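Local coordinates for nitroreductase (Desulfitobacterium hafniense, PDB 3PXV), which binds FMN and probably acts as a flavin-dependent oxidoreductase of the nitroreductase family, forming a two-chain assembly, at residues B[45-50]-B[158-163]. Numbering follows the deposited sequence.
Sequences RQAWRV and EGYAFG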
loop_
_atom_site.group_PDB
_atom_site.type_symbol
_atom_site.label_atom_id
_atom_site.label_comp_id
_atom_site.label_asym_id
_atom_site.label_seq_id
_atom_site.Cartn_x
_atom_site.Cartn_y
_atom_site.Cartn_z
ATOM N N ARG B 45 -7.525 -9.414 -7.817
ATOM C CA ARG B 45 -8.502 -10.084 -6.937
ATOM C C ARG B 45 -9.364 -9.097 -6.140
ATOM O O ARG B 45 -10.433 -9.457 -5.693
ATOM C CB ARG B 45 -7.795 -11.062 -5.980
ATOM C CG ARG B 45 -6.916 -10.367 -4.919
ATOM C CD ARG B 45 -6.322 -11.342 -3.912
ATOM N NE ARG B 45 -5.229 -12.153 -4.467
ATOM C CZ ARG B 45 -3.956 -11.755 -4.547
ATOM N NH1 ARG B 45 -3.616 -10.532 -4.130
ATOM N NH2 ARG B 45 -3.020 -12.570 -5.071
ATOM N N GLN B 46 -8.881 -7.866 -5.946
ATOM C CA GLN B 46 -9.644 -6.823 -5.250
ATOM C C GLN B 46 -10.410 -7.405 -4.056
ATOM O O GLN B 46 -11.620 -7.235 -3.927
ATOM C CB GLN B 46 -10.608 -6.127 -6.233
ATOM C CG GLN B 46 -9.917 -5.451 -7.453
ATOM C CD GLN B 46 -10.903 -4.739 -8.391
ATOM O OE1 GLN B 46 -12.011 -4.304 -7.984
ATOM N NE2 GLN B 46 -10.506 -4.616 -9.653
ATOM N N ALA B 47 -9.672 -8.070 -3.168
ATOM C CA ALA B 47 -10.243 -8.714 -1.990
ATOM C C ALA B 47 -10.436 -7.688 -0.868
ATOM O O ALA B 47 -9.999 -7.877 0.256
ATOM C CB ALA B 47 -9.335 -9.872 -1.536
ATOM N N TRP B 48 -11.105 -6.600 -1.221
ATOM C CA TRP B 48 -11.394 -5.517 -0.329
ATOM C C TRP B 48 -12.709 -4.855 -0.662
ATOM O O TRP B 48 -13.369 -5.278 -1.603
ATOM C CB TRP B 48 -10.277 -4.489 -0.363
ATOM C CG TRP B 48 -9.549 -4.223 -1.673
ATOM C CD1 TRP B 48 -8.258 -4.486 -1.900
ATOM C CD2 TRP B 48 -10.027 -3.545 -2.852
ATOM N NE1 TRP B 48 -7.887 -4.060 -3.146
ATOM C CE2 TRP B 48 -8.954 -3.462 -3.747
ATOM C CE3 TRP B 48 -11.247 -2.997 -3.232
ATOM C CZ2 TRP B 48 -9.067 -2.877 -5.013
ATOM C CZ3 TRP B 48 -11.359 -2.417 -4.489
ATOM C CH2 TRP B 48 -10.275 -2.357 -5.358
ATOM N N ARG B 49 -13.124 -3.889 0.159
ATOM C CA ARG B 49 -14.291 -3.042 -0.133
ATOM C C ARG B 49 -13.953 -1.645 0.379
ATOM O O ARG B 49 -13.109 -1.502 1.264
ATOM C CB ARG B 49 -15.577 -3.502 0.563
ATOM C CG ARG B 49 -16.123 -4.849 0.162
ATOM C CD ARG B 49 -16.629 -4.890 -1.280
ATOM N NE ARG B 49 -17.206 -6.209 -1.558
ATOM C CZ ARG B 49 -16.506 -7.323 -1.816
ATOM N NH1 ARG B 49 -15.181 -7.312 -1.838
ATOM N NH2 ARG B 49 -17.144 -8.469 -2.039
ATOM N N VAL B 50 -14.634 -0.633 -0.156
ATOM C CA VAL B 50 -14.393 0.757 0.233
ATOM C C VAL B 50 -15.688 1.277 0.867
ATOM O O VAL B 50 -16.640 1.629 0.154
ATOM C CB VAL B 50 -13.952 1.595 -0.989
ATOM C CG1 VAL B 50 -13.828 3.081 -0.661
ATOM C CG2 VAL B 50 -12.654 1.049 -1.521
ATOM N N GLU B 158 -19.705 -11.101 4.052
ATOM C CA GLU B 158 -19.570 -12.232 4.966
ATOM C C GLU B 158 -18.160 -12.795 4.916
ATOM O O GLU B 158 -17.614 -13.015 3.842
ATOM C CB GLU B 158 -20.561 -13.348 4.617
ATOM C CG GLU B 158 -20.819 -14.327 5.789
ATOM C CD GLU B 158 -21.671 -15.536 5.393
ATOM O OE1 GLU B 158 -21.436 -16.094 4.288
ATOM O OE2 GLU B 158 -22.552 -15.938 6.201
ATOM N N GLY B 159 -17.567 -13.027 6.081
ATOM C CA GLY B 159 -16.216 -13.578 6.123
ATOM C C GLY B 159 -15.089 -12.559 6.152
ATOM O O GLY B 159 -13.993 -12.886 6.566
ATOM N N TYR B 160 -15.364 -11.328 5.730
ATOM C CA TYR B 160 -14.360 -10.266 5.714
ATOM C C TYR B 160 -14.075 -9.771 7.106
ATOM O O TYR B 160 -14.972 -9.683 7.934
ATOM C CB TYR B 160 -14.826 -9.093 4.849
ATOM C CG TYR B 160 -14.506 -9.241 3.402
ATOM C CD1 TYR B 160 -14.805 -10.412 2.713
ATOM C CD2 TYR B 160 -13.944 -8.183 2.687
ATOM C CE1 TYR B 160 -14.486 -10.556 1.358
ATOM C CE2 TYR B 160 -13.619 -8.321 1.327
ATOM C CZ TYR B 160 -13.900 -9.500 0.683
ATOM O OH TYR B 160 -13.603 -9.636 -0.624
ATOM N N ALA B 161 -12.819 -9.432 7.339
ATOM C CA ALA B 161 -12.363 -8.897 8.596
ATOM C C ALA B 161 -11.774 -7.505 8.359
ATOM O O ALA B 161 -11.483 -7.130 7.234
ATOM C CB ALA B 161 -11.318 -9.825 9.204
ATOM N N PHE B 162 -11.571 -6.741 9.419
ATOM C CA PHE B 162 -10.975 -5.416 9.272
ATOM C C PHE B 162 -9.551 -5.482 8.738
ATOM O O PHE B 162 -8.753 -6.317 9.170
ATOM C CB PHE B 162 -10.978 -4.697 10.612
ATOM C CG PHE B 162 -10.257 -3.389 10.604
ATOM C CD1 PHE B 162 -10.936 -2.219 10.345
ATOM C CD2 PHE B 162 -8.901 -3.334 10.900
ATOM C CE1 PHE B 162 -10.275 -1.028 10.360
ATOM C CE2 PHE B 162 -8.239 -2.149 10.921
ATOM C CZ PHE B 162 -8.924 -0.989 10.656
ATOM N N GLY B 163 -9.243 -4.578 7.811
ATOM C CA GLY B 163 -7.925 -4.514 7.181
ATOM C C GLY B 163 -7.197 -3.274 7.635
ATOM O O GLY B 163 -6.118 -3.360 8.217
#
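Arg49 and Tyr160 make the one polar link between residues 45-50 and 158-163. Arg49 NH1 donates a weak hydrogen bond to Tyr160 OH, 3.1 Å long and bent to 131° at the hydrogen. Arg49 NH1 also donates to Trp48 O, at 2.7 Å, and this second bond is much straighter. Trp48 O lies in the plane of the guanidinium group, while NH1 sits above the plane of the Trp48 carbonyl. NH1 is thus shared between a backbone oxygen of its own segment and the tyrosine hydroxyl. The arginine chain bends at chi2 (-67°), which folds the guanidinium back over the preceding peptide. The guanidinium and the tyrosine ring are not stacked, since their planes are 71° apart. With an alanine here instead of Arg49, Trp48 O and Tyr160 OH would probably lose the donor they share.

The remaining contacts are van der Waals. Tyr160 projects toward the loop and supplies most of the buried surface. Its ring edge meets the backbone at Trp48, with CE2 3.9 Å from Trp48 CA in the ring plane. Its hydroxyl reaches the backbone of Ala47, where OH lies 3.7 Å from Ala47 C. Ala47 is the centre of an inverse gamma turn, closed by Trp48 N bonding to Gln46 O. The Trp48 side chain leaves the backbone away from residues 158-163, and one indole face carries Gln46 CA.

In this FMN-dependent nitroreductase-like fold, the contact ties the loop before strand 50-53 to the start of strand 161-169. It lies away from the annotated sites, though the Trp48 side chain is about 8 Å from a bound FMN. Strand 95-101 lies between the two strands, and its Pro100 touches both Arg49 and Tyr160.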